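Local atomic coordinates of Ras-interacting protein 1 (Homo sapiens, PDB entry 5KHO), a protein that binds GTPases and regulates their signalling in endothelial cells, as required for blood vessel formation. Residues A24-G29 with F123-R128. Numbering follows the deposited sequence.
Sequences AGLASG and FELRGR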
ATOM      1  N   ALA B  24     -15.664   8.742 -10.028  1.00131.67           N
ATOM      2  CA  ALA B  24     -15.758   7.823 -11.163  1.00127.57           C
ATOM      3  C   ALA B  24     -17.238   7.625 -11.514  1.00125.20           C
ATOM      4  O   ALA B  24     -17.898   6.717 -10.994  1.00126.95           O
ATOM      5  CB  ALA B  24     -15.067   6.495 -10.838  1.00112.46           C
ATOM      6  N   GLY B  25     -17.737   8.531 -12.362  1.00117.76           N
ATOM      7  CA  GLY B  25     -19.145   8.612 -12.750  1.00114.23           C
ATOM      8  C   GLY B  25     -20.150   8.803 -11.622  1.00112.92           C
ATOM      9  O   GLY B  25     -20.662   7.826 -11.068  1.00112.71           O
ATOM     10  N   LEU B  26     -20.420  10.058 -11.273  1.00108.70           N
ATOM     11  CA  LEU B  26     -21.568  10.408 -10.423  1.00109.73           C
ATOM     12  C   LEU B  26     -22.276  11.609 -11.039  1.00112.16           C
ATOM     13  O   LEU B  26     -23.497  11.607 -11.213  1.00124.36           O
ATOM     14  CB  LEU B  26     -21.152  10.714  -8.976  1.00104.91           C
ATOM     15  CG  LEU B  26     -20.376   9.720  -8.103  1.00104.69           C
ATOM     16  CD1 LEU B  26     -19.911  10.419  -6.828  1.00101.38           C
ATOM     17  CD2 LEU B  26     -21.186   8.471  -7.775  1.00 98.11           C
ATOM     18  N   ALA B  27     -21.485  12.626 -11.362  1.00103.37           N
ATOM     19  CA  ALA B  27     -21.934  13.778 -12.108  1.00103.33           C
ATOM     20  C   ALA B  27     -21.074  13.862 -13.368  1.00100.70           C
ATOM     21  O   ALA B  27     -19.844  13.782 -13.286  1.00 91.65           O
ATOM     22  CB  ALA B  27     -21.802  15.033 -11.256  1.00107.66           C
ATOM     23  N   SER B  28     -21.723  13.997 -14.525  1.00105.03           N
ATOM     24  CA  SER B  28     -21.025  14.032 -15.816  1.00111.23           C
ATOM     25  C   SER B  28     -20.088  15.235 -15.881  1.00107.12           C
ATOM     26  O   SER B  28     -20.499  16.358 -15.586  1.00107.73           O
ATOM     27  CB  SER B  28     -22.018  14.052 -16.988  1.00119.06           C
ATOM     28  OG  SER B  28     -22.467  15.371 -17.274  1.00115.95           O
ATOM     29  N   GLY B  29     -18.834  14.976 -16.247  1.00100.25           N
ATOM     30  CA  GLY B  29     -17.791  15.998 -16.294  1.00 92.23           C
ATOM     31  C   GLY B  29     -16.768  15.919 -15.169  1.00 92.13           C
ATOM     32  O   GLY B  29     -15.571  16.114 -15.403  1.00 95.61           O
ATOM     33  N   PHE B 123      -8.041   7.750  -4.484  1.00 70.78           N
ATOM     34  CA  PHE B 123      -9.249   7.558  -3.696  1.00 72.15           C
ATOM     35  C   PHE B 123     -10.478   7.730  -4.581  1.00 75.77           C
ATOM     36  O   PHE B 123     -10.550   8.672  -5.362  1.00 80.72           O
ATOM     37  CB  PHE B 123      -9.321   8.538  -2.527  1.00 73.39           C
ATOM     38  CG  PHE B 123      -8.585   8.084  -1.301  1.00 78.76           C
ATOM     39  CD1 PHE B 123      -8.939   6.905  -0.649  1.00 78.73           C
ATOM     40  CD2 PHE B 123      -7.548   8.857  -0.774  1.00 80.28           C
ATOM     41  CE1 PHE B 123      -8.253   6.497   0.488  1.00 85.49           C
ATOM     42  CE2 PHE B 123      -6.863   8.457   0.363  1.00 76.97           C
ATOM     43  CZ  PHE B 123      -7.216   7.275   0.997  1.00 81.08           C
ATOM     44  N   GLU B 124     -11.435   6.812  -4.455  1.00 79.06           N
ATOM     45  CA  GLU B 124     -12.686   6.863  -5.217  1.00 76.48           C
ATOM     46  C   GLU B 124     -13.919   6.947  -4.306  1.00 75.05           C
ATOM     47  O   GLU B 124     -13.930   6.384  -3.200  1.00 69.95           O
ATOM     48  CB  GLU B 124     -12.790   5.670  -6.176  1.00 80.54           C
ATOM     49  CG  GLU B 124     -11.866   5.759  -7.395  1.00 89.83           C
ATOM     50  CD  GLU B 124     -11.960   4.564  -8.353  1.00 96.04           C
ATOM     51  OE1 GLU B 124     -12.409   3.464  -7.952  1.00 98.65           O
ATOM     52  OE2 GLU B 124     -11.560   4.721  -9.528  1.00 99.02           O
ATOM     53  N   LEU B 125     -14.935   7.683  -4.762  1.00 71.77           N
ATOM     54  CA  LEU B 125     -16.230   7.683  -4.095  1.00 73.51           C
ATOM     55  C   LEU B 125     -17.178   6.805  -4.887  1.00 77.98           C
ATOM     56  O   LEU B 125     -17.443   7.075  -6.062  1.00 85.35           O
ATOM     57  CB  LEU B 125     -16.805   9.088  -4.003  1.00 70.60           C
ATOM     58  CG  LEU B 125     -17.588   9.528  -2.759  1.00 71.49           C
ATOM     59  CD1 LEU B 125     -18.754  10.396  -3.208  1.00 68.29           C
ATOM     60  CD2 LEU B 125     -18.068   8.398  -1.858  1.00 67.02           C
ATOM     61  N   ARG B 126     -17.669   5.746  -4.252  1.00 77.89           N
ATOM     62  CA  ARG B 126     -18.543   4.782  -4.922  1.00 82.64           C
ATOM     63  C   ARG B 126     -19.760   4.395  -4.092  1.00 86.27           C
ATOM     64  O   ARG B 126     -19.739   4.492  -2.856  1.00 86.64           O
ATOM     65  CB  ARG B 126     -17.761   3.521  -5.292  1.00 85.77           C
ATOM     66  CG  ARG B 126     -16.855   3.664  -6.504  1.00 89.23           C
ATOM     67  CD  ARG B 126     -16.192   2.334  -6.788  1.00 95.32           C
ATOM     68  NE  ARG B 126     -15.108   2.449  -7.754  1.00 98.07           N
ATOM     69  CZ  ARG B 126     -15.255   2.353  -9.070  1.00105.32           C
ATOM     70  NH1 ARG B 126     -16.456   2.153  -9.609  1.00108.44           N
ATOM     71  NH2 ARG B 126     -14.191   2.466  -9.852  1.00111.40           N
ATOM     72  N   GLY B 127     -20.821   3.959  -4.775  1.00 79.00           N
ATOM     73  CA  GLY B 127     -21.915   3.267  -4.108  1.00 80.90           C
ATOM     74  C   GLY B 127     -21.348   2.056  -3.385  1.00 82.19           C
ATOM     75  O   GLY B 127     -20.561   1.297  -3.969  1.00 83.77           O
ATOM     76  N   ARG B 128     -21.725   1.895  -2.113  1.00 80.77           N
ATOM     77  CA  ARG B 128     -21.218   0.816  -1.255  1.00 77.60           C
ATOM     78  C   ARG B 128     -21.375  -0.592  -1.844  1.00 75.68           C
ATOM     79  O   ARG B 128     -20.453  -1.393  -1.744  1.00 80.51           O
ATOM     80  CB  ARG B 128     -21.838   0.890   0.137  1.00 74.83           C
ATOM     81  CG  ARG B 128     -21.037   0.168   1.201  1.00 78.14           C
ATOM     82  CD  ARG B 128     -21.386   0.719   2.571  1.00 86.51           C
ATOM     83  NE  ARG B 128     -20.273   0.587   3.508  1.00 87.81           N
ATOM     84  CZ  ARG B 128     -19.383   1.540   3.766  1.00 87.71           C
ATOM     85  NH1 ARG B 128     -18.411   1.319   4.644  1.00 92.59           N
ATOM     86  NH2 ARG B 128     -19.457   2.715   3.158  1.00 88.00           N
TER
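With chi1 at -57°, Leu26 sets its CG opposite the carbonyl carbon and swings the side chain towards Leu125, where the two leucines cross at about a right angle and CD1 of Leu26 meets CD1 of Leu125 at 3.8 Å. Glu124 makes the same first turn (chi1 -73°) and then runs extended, which brings OE1 to the guanidinium edge of Arg126, two residues along the strand. The result is a side-on salt bridge: NE and NH2 both hydrogen-bond to OE1, the NH2 bond 2.8 Å long and bent to 142°. OE1 lies near the guanidinium plane, while both nitrogens approach it from above one carboxylate face. CB of Ala24 rests over a face of that guanidinium towards its rim, 4.2 Å from NH2, and also lies near Glu124 OE2. Each partner has a second salt bridge, OE2 to Arg122 and NH1 to Glu130. A glutamine at Glu124 would probably leave Arg122 and Arg126 without the negative charge they share, even if its amide oxygen kept a bond. In this ubiquitin-like Ras-associating domain, the contact joins the loop between strands 18-22 and 30-36 to central strand 120-127, between 18-22 and 73-80, while helix 43-54 packs against both leucines.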